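Monosaccharide ABC transporter substrate-binding protein, CUT2 family (Acidothermus cellulolyticus, PDB 4RU1) probably serves as the solute receptor of an ABC-type sugar importer and is seen here holding myo-inositol in its binding cleft. Local coordinates at residues Leu202-Gly207 and Leu245-Asp250. Residues are numbered along the deposited sequence; the frame is centred on the assembly and turned at random.
Sequences LVITLG and LQWAID. With INS (1,2,3,4,5,6-hexahydroxy-cyclohexane), chain M.
L202 opens the contact at the start of strand 202-205, its side chain directed at the 245-250 segment. There CD1 of L202 approaches CG of Q246 at 4.4 Å, a loose touch between a branched tip and the aliphatic part of the glutamine, at the partly exposed margin of an otherwise buried contact. I204, on the same side of the strand as L202, makes the closest approach. Its CG1 lies anti to the carbonyl carbon (chi1 -60°) and the chain is extended beyond it (chi2 179°), which carries CD1 out to the far end of the indole of W247, 4.1 Å from CH2. The methyl meets the ring at a slant, and the two side chains touch only through these ends. W247 spans most of the gap between the backbones, which are 9.3 Å apart even at their nearest CA atoms, those of L202 and Q246. NE1 of W247 donates a hydrogen bond to OE1 of E141, which satisfies the one polar atom of the buried side chain; R137 forms a cation-pi contact with the indole and F286 packs edge-to-face. T205 turns to the other side of the sheet, where its OG1 bonds to T229 of strand 226-230 and its side chain packs on helix 208-220. Beyond the strand, the carbonyl O of L206 accepts a hydrogen bond from O2 of myo-inositol (2.7 Å), and G207 follows as N-cap of helix 208-220. Strand 226-230 lies between 202-205 and 248-250 in the sheet, so L202 and I204 meet residues leading into the next-but-one parallel strand, W247 passing over A228 between. A mostly parallel sheet flanked by helices, with the C-terminal end of strand 202-205 leading into the ligand cleft, is typical of one lobe of a two-lobed periplasmic binding protein.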
ATOM      1  N   LEU A 202     -20.457   8.350  -0.641  1.00 16.27           N
ATOM      2  CA  LEU A 202     -19.230   7.848   0.046  1.00 14.58           C
ATOM      3  C   LEU A 202     -18.062   8.034  -0.967  1.00 16.89           C
ATOM      4  O   LEU A 202     -18.191   7.626  -2.153  1.00 17.04           O
ATOM      5  CB  LEU A 202     -19.368   6.373   0.429  1.00 16.00           C
ATOM      6  CG  LEU A 202     -18.171   5.758   1.117  1.00 17.73           C
ATOM      7  CD1 LEU A 202     -17.908   6.420   2.482  1.00 14.71           C
ATOM      8  CD2 LEU A 202     -18.349   4.244   1.250  1.00 19.40           C
ATOM      9  N   VAL A 203     -16.960   8.580  -0.458  1.00 14.80           N
ATOM     10  CA  VAL A 203     -15.687   8.645  -1.203  1.00 12.16           C
ATOM     11  C   VAL A 203     -14.772   7.658  -0.460  1.00 16.21           C
ATOM     12  O   VAL A 203     -14.581   7.756   0.771  1.00 15.48           O
ATOM     13  CB  VAL A 203     -15.052  10.071  -1.105  1.00 12.49           C
ATOM     14  CG1 VAL A 203     -13.696  10.172  -1.774  1.00 15.89           C
ATOM     15  CG2 VAL A 203     -16.034  11.135  -1.646  1.00 14.06           C
ATOM     16  N   ILE A 204     -14.231   6.691  -1.203  1.00 16.57           N
ATOM     17  CA  ILE A 204     -13.144   5.816  -0.680  1.00 14.00           C
ATOM     18  C   ILE A 204     -11.830   6.192  -1.309  1.00 14.04           C
ATOM     19  O   ILE A 204     -11.689   6.156  -2.553  1.00 12.89           O
ATOM     20  CB  ILE A 204     -13.416   4.329  -0.949  1.00 13.56           C
ATOM     21  CG1 ILE A 204     -14.698   3.914  -0.277  1.00 14.94           C
ATOM     22  CG2 ILE A 204     -12.246   3.474  -0.421  1.00 16.80           C
ATOM     23  CD1 ILE A 204     -15.062   2.456  -0.518  1.00 16.78           C
ATOM     24  N   THR A 205     -10.909   6.689  -0.451  1.00 12.79           N
ATOM     25  CA  THR A 205      -9.580   7.049  -0.854  1.00 14.14           C
ATOM     26  C   THR A 205      -8.632   5.874  -0.630  1.00 15.54           C
ATOM     27  O   THR A 205      -8.881   5.029   0.254  1.00 14.98           O
ATOM     28  CB  THR A 205      -9.075   8.317  -0.153  1.00 15.39           C
ATOM     29  OG1 THR A 205      -9.089   8.117   1.261  1.00 15.43           O
ATOM     30  CG2 THR A 205      -9.900   9.479  -0.594  1.00 13.54           C
ATOM     31  N   LEU A 206      -7.579   5.770  -1.470  1.00 13.42           N
ATOM     32  CA  LEU A 206      -6.647   4.633  -1.482  1.00 11.58           C
ATOM     33  C   LEU A 206      -5.309   4.900  -0.745  1.00 13.71           C
ATOM     34  O   LEU A 206      -4.349   4.082  -0.795  1.00 15.99           O
ATOM     35  CB  LEU A 206      -6.401   4.087  -2.844  1.00 13.58           C
ATOM     36  CG  LEU A 206      -7.634   3.735  -3.624  1.00 19.75           C
ATOM     37  CD1 LEU A 206      -7.279   3.048  -4.942  1.00 20.16           C
ATOM     38  CD2 LEU A 206      -8.712   2.997  -2.922  1.00 14.98           C
ATOM     39  N   GLY A 207      -5.235   6.039  -0.048  1.00 13.50           N
ATOM     40  CA  GLY A 207      -4.163   6.349   0.848  1.00 12.84           C
ATOM     41  C   GLY A 207      -4.559   7.433   1.805  1.00 13.86           C
ATOM     42  O   GLY A 207      -5.452   8.274   1.487  1.00 15.67           O
ATOM     43  N   LEU A 245     -13.818  10.469   9.209  1.00 17.74           N
ATOM     44  CA  LEU A 245     -13.608   9.249   8.422  1.00 14.22           C
ATOM     45  C   LEU A 245     -14.449   8.115   8.976  1.00 10.97           C
ATOM     46  O   LEU A 245     -14.523   7.977  10.254  1.00 19.58           O
ATOM     47  CB  LEU A 245     -12.155   8.820   8.460  1.00 17.99           C
ATOM     48  CG  LEU A 245     -11.115   9.626   7.686  1.00 16.78           C
ATOM     49  CD1 LEU A 245      -9.689   9.189   8.033  1.00 16.70           C
ATOM     50  CD2 LEU A 245     -11.375   9.538   6.198  1.00 22.00           C
ATOM     51  N   GLN A 246     -15.175   7.394   8.162  1.00 14.37           N
ATOM     52  CA  GLN A 246     -15.975   6.257   8.616  1.00 16.99           C
ATOM     53  C   GLN A 246     -15.128   5.124   9.169  1.00 24.75           C
ATOM     54  O   GLN A 246     -15.486   4.514  10.161  1.00 17.90           O
ATOM     55  CB  GLN A 246     -16.896   5.750   7.508  1.00 18.10           C
ATOM     56  CG  GLN A 246     -17.785   6.807   6.852  1.00 17.38           C
ATOM     57  CD  GLN A 246     -18.623   7.494   7.877  1.00 16.66           C
ATOM     58  OE1 GLN A 246     -18.389   8.695   8.283  1.00 22.76           O
ATOM     59  NE2 GLN A 246     -19.569   6.745   8.352  1.00 18.25           N
ATOM     60  N   TRP A 247     -14.010   4.843   8.509  1.00 15.89           N
ATOM     61  CA  TRP A 247     -13.150   3.753   8.874  1.00 19.65           C
ATOM     62  C   TRP A 247     -11.898   3.873   8.041  1.00 16.50           C
ATOM     63  O   TRP A 247     -11.878   4.637   7.075  1.00 15.43           O
ATOM     64  CB  TRP A 247     -13.830   2.394   8.682  1.00 14.17           C
ATOM     65  CG  TRP A 247     -14.651   2.262   7.447  1.00 16.35           C
ATOM     66  CD1 TRP A 247     -16.015   2.298   7.388  1.00 19.51           C
ATOM     67  CD2 TRP A 247     -14.206   1.975   6.093  1.00 17.87           C
ATOM     68  NE1 TRP A 247     -16.449   2.071   6.120  1.00 18.63           N
ATOM     69  CE2 TRP A 247     -15.367   1.909   5.279  1.00 25.28           C
ATOM     70  CE3 TRP A 247     -12.945   1.862   5.477  1.00 18.69           C
ATOM     71  CZ2 TRP A 247     -15.299   1.671   3.874  1.00 20.14           C
ATOM     72  CZ3 TRP A 247     -12.903   1.640   4.054  1.00 15.21           C
ATOM     73  CH2 TRP A 247     -14.076   1.531   3.302  1.00 19.51           C
ATOM     74  N   ALA A 248     -10.862   3.131   8.441  1.00 15.79           N
ATOM     75  CA  ALA A 248      -9.573   3.036   7.692  1.00 13.99           C
ATOM     76  C   ALA A 248      -9.233   1.582   7.671  1.00 13.17           C
ATOM     77  O   ALA A 248      -9.396   0.886   8.673  1.00 15.12           O
ATOM     78  CB  ALA A 248      -8.480   3.824   8.351  1.00 17.29           C
ATOM     79  N   ILE A 249      -8.747   1.108   6.552  1.00 12.33           N
ATOM     80  CA  ILE A 249      -8.288  -0.255   6.385  1.00 12.15           C
ATOM     81  C   ILE A 249      -6.782  -0.302   6.595  1.00 13.81           C
ATOM     82  O   ILE A 249      -6.020   0.321   5.838  1.00 14.18           O
ATOM     83  CB  ILE A 249      -8.636  -0.822   5.006  1.00 13.49           C
ATOM     84  CG1 ILE A 249     -10.178  -0.808   4.790  1.00 16.47           C
ATOM     85  CG2 ILE A 249      -8.041  -2.171   4.827  1.00 12.11           C
ATOM     86  CD1 ILE A 249     -10.617  -1.114   3.369  1.00 18.75           C
ATOM     87  N   ASP A 250      -6.339  -1.049   7.588  1.00 12.88           N
ATOM     88  CA  ASP A 250      -4.930  -1.169   7.905  1.00 16.63           C
ATOM     89  C   ASP A 250      -4.336  -2.393   7.193  1.00 12.46           C
ATOM     90  O   ASP A 250      -4.895  -3.493   7.295  1.00 14.52           O
ATOM     91  CB  ASP A 250      -4.834  -1.352   9.414  1.00 16.24           C
ATOM     92  CG  ASP A 250      -3.443  -1.270   9.965  1.00 14.69           C
ATOM     93  OD1 ASP A 250      -2.409  -0.953   9.277  1.00 14.58           O
ATOM     94  OD2 ASP A 250      -3.378  -1.546  11.182  1.00 20.26           O
TER
HETATM   95  C1  INS M 401      -0.860   2.339  -0.288  1.00 11.78           C
HETATM   96  C2  INS M 401      -0.907   3.775  -0.787  1.00 20.58           C
HETATM   97  C3  INS M 401       0.433   4.123  -1.436  1.00 15.87           C
HETATM   98  C4  INS M 401       0.874   3.116  -2.475  1.00 13.86           C
HETATM   99  C5  INS M 401       0.961   1.734  -1.912  1.00 10.17           C
HETATM  100  C6  INS M 401      -0.317   1.287  -1.254  1.00 14.39           C
HETATM  101  O1  INS M 401      -2.107   1.910   0.280  1.00 13.76           O
HETATM  102  O2  INS M 401      -1.897   3.794  -1.829  1.00 20.99           O
HETATM  103  O3  INS M 401       0.242   5.411  -2.056  1.00 19.61           O
HETATM  104  O4  INS M 401       2.149   3.496  -3.051  1.00 17.88           O
HETATM  105  O5  INS M 401       1.258   0.743  -2.921  1.00 13.46           O
HETATM  106  O6  INS M 401      -0.156  -0.008  -0.606  1.00 14.59           O